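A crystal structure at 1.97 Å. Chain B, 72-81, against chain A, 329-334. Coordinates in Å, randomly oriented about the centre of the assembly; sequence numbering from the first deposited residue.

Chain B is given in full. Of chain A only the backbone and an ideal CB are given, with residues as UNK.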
# COMPACT_ATOMS: atom_id res chain seq x y z
N ARG B 72 -25.72 9.35 -11.68
CA ARG B 72 -25.70 10.80 -11.83
C ARG B 72 -25.47 11.50 -10.49
O ARG B 72 -24.73 12.48 -10.39
CB ARG B 72 -27.03 11.24 -12.43
CG ARG B 72 -27.12 12.75 -12.62
CD ARG B 72 -28.46 13.19 -13.22
NE ARG B 72 -28.52 14.65 -13.34
CZ ARG B 72 -28.85 15.34 -12.24
NH1 ARG B 72 -29.09 14.72 -11.10
NH2 ARG B 72 -28.92 16.68 -12.30
N GLN B 73 -26.11 11.01 -9.44
CA GLN B 73 -25.97 11.60 -8.12
C GLN B 73 -24.52 11.51 -7.64
O GLN B 73 -24.03 12.40 -6.96
CB GLN B 73 -26.88 10.89 -7.12
CG GLN B 73 -28.36 10.93 -7.49
CD GLN B 73 -29.22 10.11 -6.55
OE1 GLN B 73 -28.80 9.05 -6.07
NE2 GLN B 73 -30.43 10.59 -6.29
N MET B 74 -23.84 10.42 -8.00
CA MET B 74 -22.45 10.24 -7.61
C MET B 74 -21.52 11.16 -8.40
O MET B 74 -20.51 11.63 -7.87
CB MET B 74 -22.03 8.78 -7.78
CG MET B 74 -22.50 7.87 -6.65
SD MET B 74 -21.85 8.36 -5.01
CE MET B 74 -20.17 7.81 -5.14
N VAL B 75 -21.86 11.42 -9.66
CA VAL B 75 -21.04 12.31 -10.47
C VAL B 75 -21.04 13.69 -9.81
O VAL B 75 -20.01 14.36 -9.75
CB VAL B 75 -21.58 12.43 -11.92
CG1 VAL B 75 -20.86 13.55 -12.65
CG2 VAL B 75 -21.39 11.11 -12.66
N LEU B 76 -22.20 14.10 -9.32
CA LEU B 76 -22.33 15.39 -8.65
C LEU B 76 -21.52 15.34 -7.36
O LEU B 76 -20.90 16.32 -6.96
CB LEU B 76 -23.80 15.68 -8.34
CG LEU B 76 -24.73 15.80 -9.55
CD1 LEU B 76 -26.17 15.98 -9.10
CD2 LEU B 76 -24.29 16.98 -10.41
N ASN B 77 -21.54 14.17 -6.72
CA ASN B 77 -20.80 13.96 -5.48
C ASN B 77 -19.31 14.17 -5.78
O ASN B 77 -18.60 14.80 -5.01
CB ASN B 77 -21.06 12.54 -4.97
CG ASN B 77 -20.57 12.32 -3.55
OD1 ASN B 77 -20.50 11.18 -3.08
ND2 ASN B 77 -20.25 13.40 -2.85
N PHE B 78 -18.86 13.63 -6.91
CA PHE B 78 -17.46 13.77 -7.34
C PHE B 78 -17.10 15.25 -7.49
O PHE B 78 -16.07 15.71 -6.99
CB PHE B 78 -17.23 13.11 -8.71
CG PHE B 78 -17.40 11.61 -8.73
CD1 PHE B 78 -17.70 10.96 -9.93
CD2 PHE B 78 -17.24 10.85 -7.58
CE1 PHE B 78 -17.85 9.58 -9.98
CE2 PHE B 78 -17.38 9.46 -7.62
CZ PHE B 78 -17.68 8.82 -8.82
N LEU B 79 -17.95 15.98 -8.20
CA LEU B 79 -17.72 17.40 -8.45
C LEU B 79 -17.68 18.24 -7.19
O LEU B 79 -17.09 19.32 -7.17
CB LEU B 79 -18.79 17.94 -9.41
CG LEU B 79 -18.93 17.17 -10.72
CD1 LEU B 79 -20.02 17.81 -11.57
CD2 LEU B 79 -17.60 17.15 -11.46
N ARG B 80 -18.32 17.75 -6.13
CA ARG B 80 -18.36 18.48 -4.87
C ARG B 80 -17.31 17.97 -3.88
O ARG B 80 -17.17 18.52 -2.79
CB ARG B 80 -19.77 18.37 -4.27
CG ARG B 80 -20.81 19.03 -5.16
CD ARG B 80 -22.23 18.60 -4.83
NE ARG B 80 -23.17 19.16 -5.80
CZ ARG B 80 -24.47 18.86 -5.85
NH1 ARG B 80 -25.00 18.01 -4.99
NH2 ARG B 80 -25.23 19.43 -6.78
N GLY B 81 -16.58 16.93 -4.28
CA GLY B 81 -15.53 16.39 -3.44
C GLY B 81 -15.95 15.51 -2.28
O GLY B 81 -15.20 15.36 -1.31
N UNK A 329 -26.08 13.58 3.20
CA UNK A 329 -25.34 14.81 2.93
C UNK A 329 -25.15 15.09 1.44
O UNK A 329 -25.19 16.24 1.02
CB UNK A 329 -23.97 14.74 3.61
N UNK A 330 -24.96 14.03 0.66
CA UNK A 330 -24.74 14.18 -0.78
C UNK A 330 -26.01 14.07 -1.61
O UNK A 330 -26.00 14.43 -2.79
CB UNK A 330 -23.74 13.13 -1.26
N UNK A 331 -27.09 13.59 -1.02
CA UNK A 331 -28.33 13.45 -1.76
C UNK A 331 -28.25 12.29 -2.73
O UNK A 331 -28.68 12.39 -3.89
CB UNK A 331 -28.66 14.74 -2.51
N UNK A 332 -27.68 11.18 -2.27
CA UNK A 332 -27.55 9.98 -3.08
C UNK A 332 -28.57 8.97 -2.57
O UNK A 332 -28.71 8.78 -1.36
CB UNK A 332 -26.13 9.42 -3.03
N UNK A 333 -29.30 8.34 -3.49
CA UNK A 333 -30.34 7.35 -3.15
C UNK A 333 -29.66 6.09 -2.63
O UNK A 333 -28.52 5.81 -2.98
CB UNK A 333 -31.22 7.03 -4.36
N UNK A 334 -30.36 5.28 -1.84
CA UNK A 334 -29.73 4.11 -1.24
C UNK A 334 -30.26 2.81 -1.82
O UNK A 334 -31.11 2.81 -2.71
CB UNK A 334 -29.94 4.12 0.28

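Chain B presents one side of a helix to this segment of chain A, with Gln73(B), Asn77(B) and Arg80(B) directing their CA-to-CB bonds toward it. Chain A arrives as the last turn of a helix and continues as loop, extended from position 332 onward.

Position 329 is helical, with phi/psi of -71/-37°, and nothing of the chain B stretch lies within 5.5 Å of its ideal CB. Chain B therefore sets no demand here, and almost any residue at ease in a helix would serve, polar or charged ones included. The residue is Glu329(A), an extended side chain (chi1 m, chi2 t) whose carboxylate is hydrogen-bonded elsewhere in the structure.

At position 330 the CA-to-CB bond points toward chain B, and the ideal CB is already 3.8 Å from Asn77(B) ND2. The CA atoms of this position and Asn77(B) are 6.1 Å apart, so the backbones run close and favour a small side chain: alanine or serine would suit, and serine could offer its hydroxyl to the nearby amide. The deposited residue is Ala330(A), whose CB rests 3.8 Å from Asn77(B) ND2. Its carbonyl does the polar work through water. One water donates to both Ala330(A) O and Gln73(B) O, at 2.8 Å each, joining two backbone acceptors that could not bond each other directly. A second donates to Ala330(A) O at 3.0 Å and accepts from Arg80(B) NH1 at 2.5 Å, bridging the carbonyl to the guanidinium, which meets it edge-on.

Position 331 leaves helical geometry with phi/psi of 74/42°. The ideal CB would point sideways and come no nearer than 5.5 Å to Arg80(B) NH1, so chain B does not forbid a side chain. The positive phi itself favours glycine, with asparagine a common alternative. Gly331(A) is found, the first residue to leave helical angles and one that takes a positive phi without strain.

Position 332 is extended (-106/134°), with its CA-to-CB bond sideways to chain B. The ideal CB lies 4.1 Å from Gln73(B) OE1 and 4.8 Å from Met74(B) SD. The thioether offers an apolar surface, which valine, isoleucine, leucine or threonine could use; the beta-branched choices also suit the extended backbone. It is Val332(A), with chi1 t, and its CG2 packs 4.1 Å from Met74(B) SD.

At position 333 the backbone is the feature that matters. Its N-H points at Gln73(B) OE1, and the bond from N to OE1 is 2.7 Å long and nearly straight at 175°. Any residue but proline could make it. The ideal CB, again sideways, is 3.6 Å from the same OE1, while Gln73(B) NE2 lies close by; a short polar side chain such as serine, threonine or asparagine is a natural candidate, though alanine would also fit. Ser333(A) occupies the site, with chi1 m placing OG 3.0 Å from Gln73(B) NE2.

Position 334 turns its CA-to-CB bond away from chain B, leaving the choice open. Arg334(A) is hydrogen-bonded elsewhere in the structure and touches a crystal neighbour.

Chain A 329-334: EAGVSR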
# COMPACT_ATOMS: atom_id res chain seq x y z
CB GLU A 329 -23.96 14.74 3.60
CG GLU A 329 -24.00 14.71 5.12
CD GLU A 329 -22.63 14.46 5.75
OE1 GLU A 329 -22.55 14.44 7.00
OE2 GLU A 329 -21.64 14.27 5.01
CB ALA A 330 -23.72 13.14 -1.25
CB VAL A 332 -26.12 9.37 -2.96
CG1 VAL A 332 -26.02 8.08 -3.77
CG2 VAL A 332 -25.09 10.37 -3.44
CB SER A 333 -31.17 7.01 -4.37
OG SER A 333 -31.72 8.18 -4.95
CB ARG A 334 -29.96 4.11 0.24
CG ARG A 334 -30.39 5.47 0.75
CD ARG A 334 -30.77 5.38 2.20
NE ARG A 334 -30.40 6.60 2.88
CZ ARG A 334 -29.53 6.65 3.89
NH1 ARG A 334 -28.95 5.54 4.35
NH2 ARG A 334 -29.23 7.82 4.45
O HOH W 1 -25.86 14.02 -5.60
O HOH W 2 -23.82 16.09 -3.92
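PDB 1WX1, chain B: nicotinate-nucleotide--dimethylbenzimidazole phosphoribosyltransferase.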